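Local coordinates for regulatory protein of LacI family (Chloroflexus aggregans, PDB 3BBL), which probably regulates transcription as a LacI-family protein, with a periplasmic-binding-protein-like part that presumably senses a small-molecule effector, at residues Val91-Val105 against Ile243-Ile257. Numbering follows the deposited sequence.
Sequences VAFGRSNPDWDFAWV and IAEAGRKCIELLVAI
Cys250 of helix 243-257 pushes its sulfur into a hollow walled by Val91, Phe93 and Val105, a compact example of how a helix is seated on parallel strands by interlocking apolar side chains. SG lies 3.8 Å from Val105 CB and 4.1 Å from Phe93 CB, while CG1 of Val91 closes the third side; the Cys250 sulfur also makes an oblique sulfur-aromatic contact, SG 5.4 Å from the centroid of the Phe93 ring. Its chi1 of -80°, with SG anti to the carbonyl carbon, carries the thiol from the flank of the helix toward the strands.

The fit is reciprocal. Val91 sends CG2 into a groove between Leu253, Leu254 and the end of Ile257, 3.6 Å from Leu254 CB, with the two side chains running alongside in opposite senses. Val105 lodges its two methyls among Ala246, Lys249 and Cys250. Small Ala246 lets the Phe93 ring come close: Phe93 CE2 lies 3.7 Å from Ala246 CB, and Ile243 CD1 meets the ring at its edge. Beyond Val91, Ile257 CD1 lies 3.7 Å from Ala103 CB.

No hydrogen bond crosses the contact. Glu245, Arg248, Lys249 and Glu252 form a loose network of weak or long salt bridges, the Lys249 amine turning away while its CB packs against Val105. The helix runs nearly antiparallel to strand 91-93 (167°), the axes 8.7 Å apart at their closest, a helix-on-sheet layer as in the periplasmic-binding-protein fold. It covers adjacent strands 90-93 and 104-107; Leu254 also reaches Ile7 of strand 6-9, Ala246 touches Leu270 of strand 267-275, and Phe26 of helix 23-36 stacks on Phe93.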
loop_
_atom_site.group_PDB
_atom_site.type_symbol
_atom_site.label_atom_id
_atom_site.label_comp_id
_atom_site.label_asym_id
_atom_site.label_seq_id
_atom_site.Cartn_x
_atom_site.Cartn_y
_atom_site.Cartn_z
ATOM N N VAL A 91 -18.723 10.015 -11.493
ATOM C CA VAL A 91 -17.853 11.069 -10.998
ATOM C C VAL A 91 -16.447 10.588 -11.294
ATOM O O VAL A 91 -16.106 9.442 -11.007
ATOM C CB VAL A 91 -17.995 11.280 -9.479
ATOM C CG1 VAL A 91 -16.880 12.182 -8.978
ATOM C CG2 VAL A 91 -19.338 11.898 -9.162
ATOM N N ALA A 92 -15.641 11.447 -11.896
ATOM C CA ALA A 92 -14.264 11.081 -12.200
ATOM C C ALA A 92 -13.336 11.655 -11.136
ATOM O O ALA A 92 -13.491 12.799 -10.719
ATOM C CB ALA A 92 -13.868 11.606 -13.574
ATOM N N PHE A 93 -12.402 10.839 -10.665
ATOM C CA PHE A 93 -11.418 11.299 -9.693
ATOM C C PHE A 93 -10.228 11.707 -10.559
ATOM O O PHE A 93 -9.328 10.904 -10.815
ATOM C CB PHE A 93 -11.002 10.170 -8.748
ATOM C CG PHE A 93 -9.907 10.554 -7.779
ATOM C CD1 PHE A 93 -9.078 9.585 -7.224
ATOM C CD2 PHE A 93 -9.709 11.884 -7.411
ATOM C CE1 PHE A 93 -8.074 9.930 -6.325
ATOM C CE2 PHE A 93 -8.703 12.236 -6.509
ATOM C CZ PHE A 93 -7.884 11.253 -5.965
ATOM N N GLY A 94 -10.249 12.950 -11.025
ATOM C CA GLY A 94 -9.190 13.449 -11.883
ATOM C C GLY A 94 -9.768 14.038 -13.155
ATOM O O GLY A 94 -10.653 13.449 -13.765
ATOM N N ARG A 95 -9.272 15.204 -13.555
ATOM C CA ARG A 95 -9.742 15.882 -14.759
ATOM C C ARG A 95 -9.268 15.207 -16.046
ATOM O O ARG A 95 -8.451 14.288 -16.015
ATOM C CB ARG A 95 -9.272 17.338 -14.742
ATOM C CG ARG A 95 -9.927 18.185 -13.668
ATOM C CD ARG A 95 -9.007 19.300 -13.200
ATOM N NE ARG A 95 -7.856 18.766 -12.475
ATOM C CZ ARG A 95 -6.908 19.511 -11.921
ATOM N NH1 ARG A 95 -6.966 20.830 -12.010
ATOM N NH2 ARG A 95 -5.909 18.935 -11.265
ATOM N N SER A 96 -9.796 15.673 -17.176
ATOM C CA SER A 96 -9.435 15.145 -18.486
ATOM C C SER A 96 -9.867 16.131 -19.567
ATOM O O SER A 96 -11.054 16.428 -19.703
ATOM C CB SER A 96 -10.115 13.799 -18.722
ATOM O OG SER A 96 -9.775 13.288 -19.998
ATOM N N ASN A 97 -8.910 16.638 -20.337
ATOM C CA ASN A 97 -9.230 17.604 -21.386
ATOM C C ASN A 97 -9.856 18.870 -20.805
ATOM O O ASN A 97 -10.988 18.850 -20.313
ATOM C CB ASN A 97 -10.192 16.992 -22.404
ATOM C CG ASN A 97 -9.475 16.314 -23.545
ATOM O OD1 ASN A 97 -8.700 15.379 -23.340
ATOM N ND2 ASN A 97 -9.731 16.782 -24.764
ATOM N N PRO A 98 -9.125 19.993 -20.873
ATOM C CA PRO A 98 -9.560 21.296 -20.366
ATOM C C PRO A 98 -11.065 21.584 -20.389
ATOM O O PRO A 98 -11.751 21.358 -19.395
ATOM C CB PRO A 98 -8.750 22.265 -21.218
ATOM C CG PRO A 98 -7.425 21.561 -21.279
ATOM C CD PRO A 98 -7.825 20.114 -21.563
ATOM N N ASP A 99 -11.586 22.076 -21.510
ATOM C CA ASP A 99 -13.010 22.394 -21.561
ATOM C C ASP A 99 -13.954 21.218 -21.824
ATOM O O ASP A 99 -14.989 21.375 -22.476
ATOM C CB ASP A 99 -13.281 23.540 -22.559
ATOM C CG ASP A 99 -12.811 23.229 -23.967
ATOM O OD1 ASP A 99 -13.301 22.242 -24.557
ATOM O OD2 ASP A 99 -11.955 23.981 -24.483
ATOM N N TRP A 100 -13.595 20.040 -21.320
ATOM C CA TRP A 100 -14.459 18.870 -21.460
ATOM C C TRP A 100 -15.285 18.931 -20.180
ATOM O O TRP A 100 -14.719 19.060 -19.091
ATOM C CB TRP A 100 -13.640 17.575 -21.509
ATOM C CG TRP A 100 -14.261 16.503 -22.382
ATOM C CD1 TRP A 100 -15.287 16.662 -23.278
ATOM C CD2 TRP A 100 -13.846 15.129 -22.491
ATOM N NE1 TRP A 100 -15.533 15.477 -23.930
ATOM C CE2 TRP A 100 -14.676 14.522 -23.462
ATOM C CE3 TRP A 100 -12.874 14.353 -21.846
ATOM C CZ2 TRP A 100 -14.534 13.174 -23.822
ATOM C CZ3 TRP A 100 -12.736 13.013 -22.207
ATOM C CH2 TRP A 100 -13.571 12.437 -23.177
ATOM N N ASP A 101 -16.608 18.847 -20.300
ATOM C CA ASP A 101 -17.470 18.954 -19.125
ATOM C C ASP A 101 -18.069 17.672 -18.547
ATOM O O ASP A 101 -18.585 16.825 -19.278
ATOM C CB ASP A 101 -18.604 19.940 -19.413
ATOM C CG ASP A 101 -19.553 20.097 -18.237
ATOM O OD1 ASP A 101 -19.076 20.479 -17.141
ATOM O OD2 ASP A 101 -20.768 19.839 -18.406
ATOM N N PHE A 102 -18.003 17.560 -17.221
ATOM C CA PHE A 102 -18.541 16.421 -16.473
ATOM C C PHE A 102 -18.241 16.598 -14.988
ATOM O O PHE A 102 -17.502 17.507 -14.609
ATOM C CB PHE A 102 -17.946 15.102 -16.982
ATOM C CG PHE A 102 -16.448 15.043 -16.922
ATOM C CD1 PHE A 102 -15.803 14.535 -15.803
ATOM C CD2 PHE A 102 -15.679 15.486 -17.993
ATOM C CE1 PHE A 102 -14.411 14.467 -15.753
ATOM C CE2 PHE A 102 -14.291 15.425 -17.953
ATOM C CZ PHE A 102 -13.655 14.912 -16.831
ATOM N N ALA A 103 -18.821 15.746 -14.149
ATOM C CA ALA A 103 -18.599 15.837 -12.708
ATOM C C ALA A 103 -17.259 15.227 -12.302
ATOM O O ALA A 103 -16.906 14.133 -12.742
ATOM C CB ALA A 103 -19.729 15.143 -11.962
ATOM N N TRP A 104 -16.508 15.938 -11.465
ATOM C CA TRP A 104 -15.227 15.425 -11.013
ATOM C C TRP A 104 -14.689 15.989 -9.714
ATOM O O TRP A 104 -15.063 17.082 -9.272
ATOM C CB TRP A 104 -14.147 15.595 -12.096
ATOM C CG TRP A 104 -13.908 17.014 -12.593
ATOM C CD1 TRP A 104 -14.290 17.529 -13.800
ATOM C CD2 TRP A 104 -13.188 18.063 -11.925
ATOM N NE1 TRP A 104 -13.851 18.827 -13.929
ATOM C CE2 TRP A 104 -13.175 19.180 -12.795
ATOM C CE3 TRP A 104 -12.554 18.168 -10.679
ATOM C CZ2 TRP A 104 -12.550 20.385 -12.458
ATOM C CZ3 TRP A 104 -11.930 19.372 -10.344
ATOM C CH2 TRP A 104 -11.937 20.464 -11.234
ATOM N N VAL A 105 -13.809 15.200 -9.110
ATOM C CA VAL A 105 -13.111 15.561 -7.893
ATOM C C VAL A 105 -11.646 15.330 -8.255
ATOM O O VAL A 105 -11.307 14.313 -8.860
ATOM C CB VAL A 105 -13.480 14.641 -6.711
ATOM C CG1 VAL A 105 -12.640 15.008 -5.493
ATOM C CG2 VAL A 105 -14.964 14.765 -6.384
ATOM N N ILE A 243 -6.369 11.926 -0.111
ATOM C CA ILE A 243 -7.035 10.827 -0.789
ATOM C C ILE A 243 -8.322 10.376 -0.108
ATOM O O ILE A 243 -9.303 10.075 -0.786
ATOM C CB ILE A 243 -6.073 9.618 -0.939
ATOM C CG1 ILE A 243 -4.798 10.072 -1.661
ATOM C CG2 ILE A 243 -6.751 8.477 -1.707
ATOM C CD1 ILE A 243 -5.058 10.807 -2.973
ATOM N N ALA A 244 -8.325 10.333 1.221
ATOM C CA ALA A 244 -9.527 9.921 1.935
ATOM C C ALA A 244 -10.649 10.923 1.670
ATOM O O ALA A 244 -11.768 10.537 1.336
ATOM C CB ALA A 244 -9.252 9.815 3.435
ATOM N N GLU A 245 -10.341 12.209 1.802
ATOM C CA GLU A 245 -11.337 13.248 1.570
ATOM C C GLU A 245 -11.852 13.190 0.134
ATOM O O GLU A 245 -13.044 13.357 -0.119
ATOM C CB GLU A 245 -10.754 14.631 1.872
ATOM C CG GLU A 245 -11.698 15.779 1.539
ATOM C CD GLU A 245 -11.158 17.152 1.945
ATOM O OE1 GLU A 245 -9.925 17.375 1.840
ATOM O OE2 GLU A 245 -11.971 18.019 2.355
ATOM N N ALA A 246 -10.952 12.944 -0.810
ATOM C CA ALA A 246 -11.343 12.854 -2.203
ATOM C C ALA A 246 -12.311 11.686 -2.389
ATOM O O ALA A 246 -13.253 11.761 -3.177
ATOM C CB ALA A 246 -10.111 12.663 -3.080
ATOM N N GLY A 247 -12.071 10.607 -1.658
ATOM C CA GLY A 247 -12.936 9.449 -1.753
ATOM C C GLY A 247 -14.319 9.808 -1.258
ATOM O O GLY A 247 -15.316 9.525 -1.905
ATOM N N ARG A 248 -14.370 10.450 -0.100
ATOM C CA ARG A 248 -15.625 10.865 0.498
ATOM C C ARG A 248 -16.382 11.815 -0.427
ATOM O O ARG A 248 -17.592 11.699 -0.583
ATOM C CB ARG A 248 -15.352 11.540 1.851
ATOM C CG ARG A 248 -16.564 12.222 2.475
ATOM C CD ARG A 248 -16.290 12.690 3.895
ATOM N NE ARG A 248 -15.345 13.807 3.968
ATOM C CZ ARG A 248 -15.604 15.047 3.561
ATOM N NH1 ARG A 248 -16.790 15.348 3.040
ATOM N NH2 ARG A 248 -14.676 15.991 3.684
ATOM N N LYS A 249 -15.661 12.747 -1.044
ATOM C CA LYS A 249 -16.275 13.714 -1.944
ATOM C C LYS A 249 -16.826 13.070 -3.209
ATOM O O LYS A 249 -17.834 13.514 -3.748
ATOM C CB LYS A 249 -15.269 14.807 -2.323
ATOM C CG LYS A 249 -14.979 15.822 -1.220
ATOM C CD LYS A 249 -16.240 16.576 -0.818
ATOM C CE LYS A 249 -15.919 17.897 -0.119
ATOM N NZ LYS A 249 -15.068 17.725 1.097
ATOM N N CYS A 250 -16.167 12.025 -3.692
ATOM C CA CYS A 250 -16.641 11.354 -4.889
ATOM C C CYS A 250 -17.992 10.712 -4.619
ATOM O O CYS A 250 -18.964 10.955 -5.340
ATOM C CB CYS A 250 -15.646 10.283 -5.345
ATOM S SG CYS A 250 -14.240 10.913 -6.261
ATOM N N ILE A 251 -18.051 9.891 -3.576
ATOM C CA ILE A 251 -19.286 9.211 -3.208
ATOM C C ILE A 251 -20.393 10.231 -2.963
ATOM O O ILE A 251 -21.500 10.114 -3.478
ATOM C CB ILE A 251 -19.085 8.368 -1.929
ATOM C CG1 ILE A 251 -18.150 7.191 -2.223
ATOM C CG2 ILE A 251 -20.426 7.871 -1.407
ATOM C CD1 ILE A 251 -18.693 6.207 -3.245
ATOM N N GLU A 252 -20.062 11.245 -2.179
ATOM C CA GLU A 252 -20.986 12.304 -1.821
ATOM C C GLU A 252 -21.570 13.030 -3.027
ATOM O O GLU A 252 -22.747 13.371 -3.044
ATOM C CB GLU A 252 -20.254 13.289 -0.928
ATOM C CG GLU A 252 -21.114 14.287 -0.221
ATOM C CD GLU A 252 -20.321 15.056 0.812
ATOM O OE1 GLU A 252 -19.779 14.418 1.745
ATOM O OE2 GLU A 252 -20.232 16.294 0.685
ATOM N N LEU A 253 -20.744 13.261 -4.038
ATOM C CA LEU A 253 -21.188 13.961 -5.237
ATOM C C LEU A 253 -21.986 13.051 -6.162
ATOM O O LEU A 253 -22.967 13.475 -6.764
ATOM C CB LEU A 253 -19.977 14.529 -5.985
ATOM C CG LEU A 253 -20.237 15.274 -7.296
ATOM C CD1 LEU A 253 -21.185 16.434 -7.049
ATOM C CD2 LEU A 253 -18.915 15.782 -7.865
ATOM N N LEU A 254 -21.562 11.798 -6.273
ATOM C CA LEU A 254 -22.244 10.846 -7.137
ATOM C C LEU A 254 -23.605 10.461 -6.570
ATOM O O LEU A 254 -24.573 10.309 -7.311
ATOM C CB LEU A 254 -21.389 9.591 -7.328
ATOM C CG LEU A 254 -21.995 8.533 -8.251
ATOM C CD1 LEU A 254 -22.261 9.143 -9.624
ATOM C CD2 LEU A 254 -21.051 7.350 -8.366
ATOM N N VAL A 255 -23.681 10.307 -5.253
ATOM C CA VAL A 255 -24.943 9.950 -4.615
ATOM C C VAL A 255 -25.969 11.056 -4.857
ATOM O O VAL A 255 -27.148 10.780 -5.070
ATOM C CB VAL A 255 -24.771 9.728 -3.089
ATOM C CG1 VAL A 255 -26.130 9.587 -2.424
ATOM C CG2 VAL A 255 -23.940 8.475 -2.834
ATOM N N ALA A 256 -25.517 12.305 -4.831
ATOM C CA ALA A 256 -26.407 13.433 -5.065
ATOM C C ALA A 256 -26.895 13.419 -6.512
ATOM O O ALA A 256 -28.065 13.680 -6.779
ATOM C CB ALA A 256 -25.686 14.740 -4.766
ATOM N N ILE A 257 -26.000 13.106 -7.443
ATOM C CA ILE A 257 -26.356 13.063 -8.857
ATOM C C ILE A 257 -27.315 11.913 -9.125
ATOM O O ILE A 257 -28.302 12.062 -9.849
ATOM C CB ILE A 257 -25.110 12.879 -9.744
ATOM C CG1 ILE A 257 -24.174 14.076 -9.573
ATOM C CG2 ILE A 257 -25.522 12.736 -11.201
ATOM C CD1 ILE A 257 -22.869 13.945 -10.334
#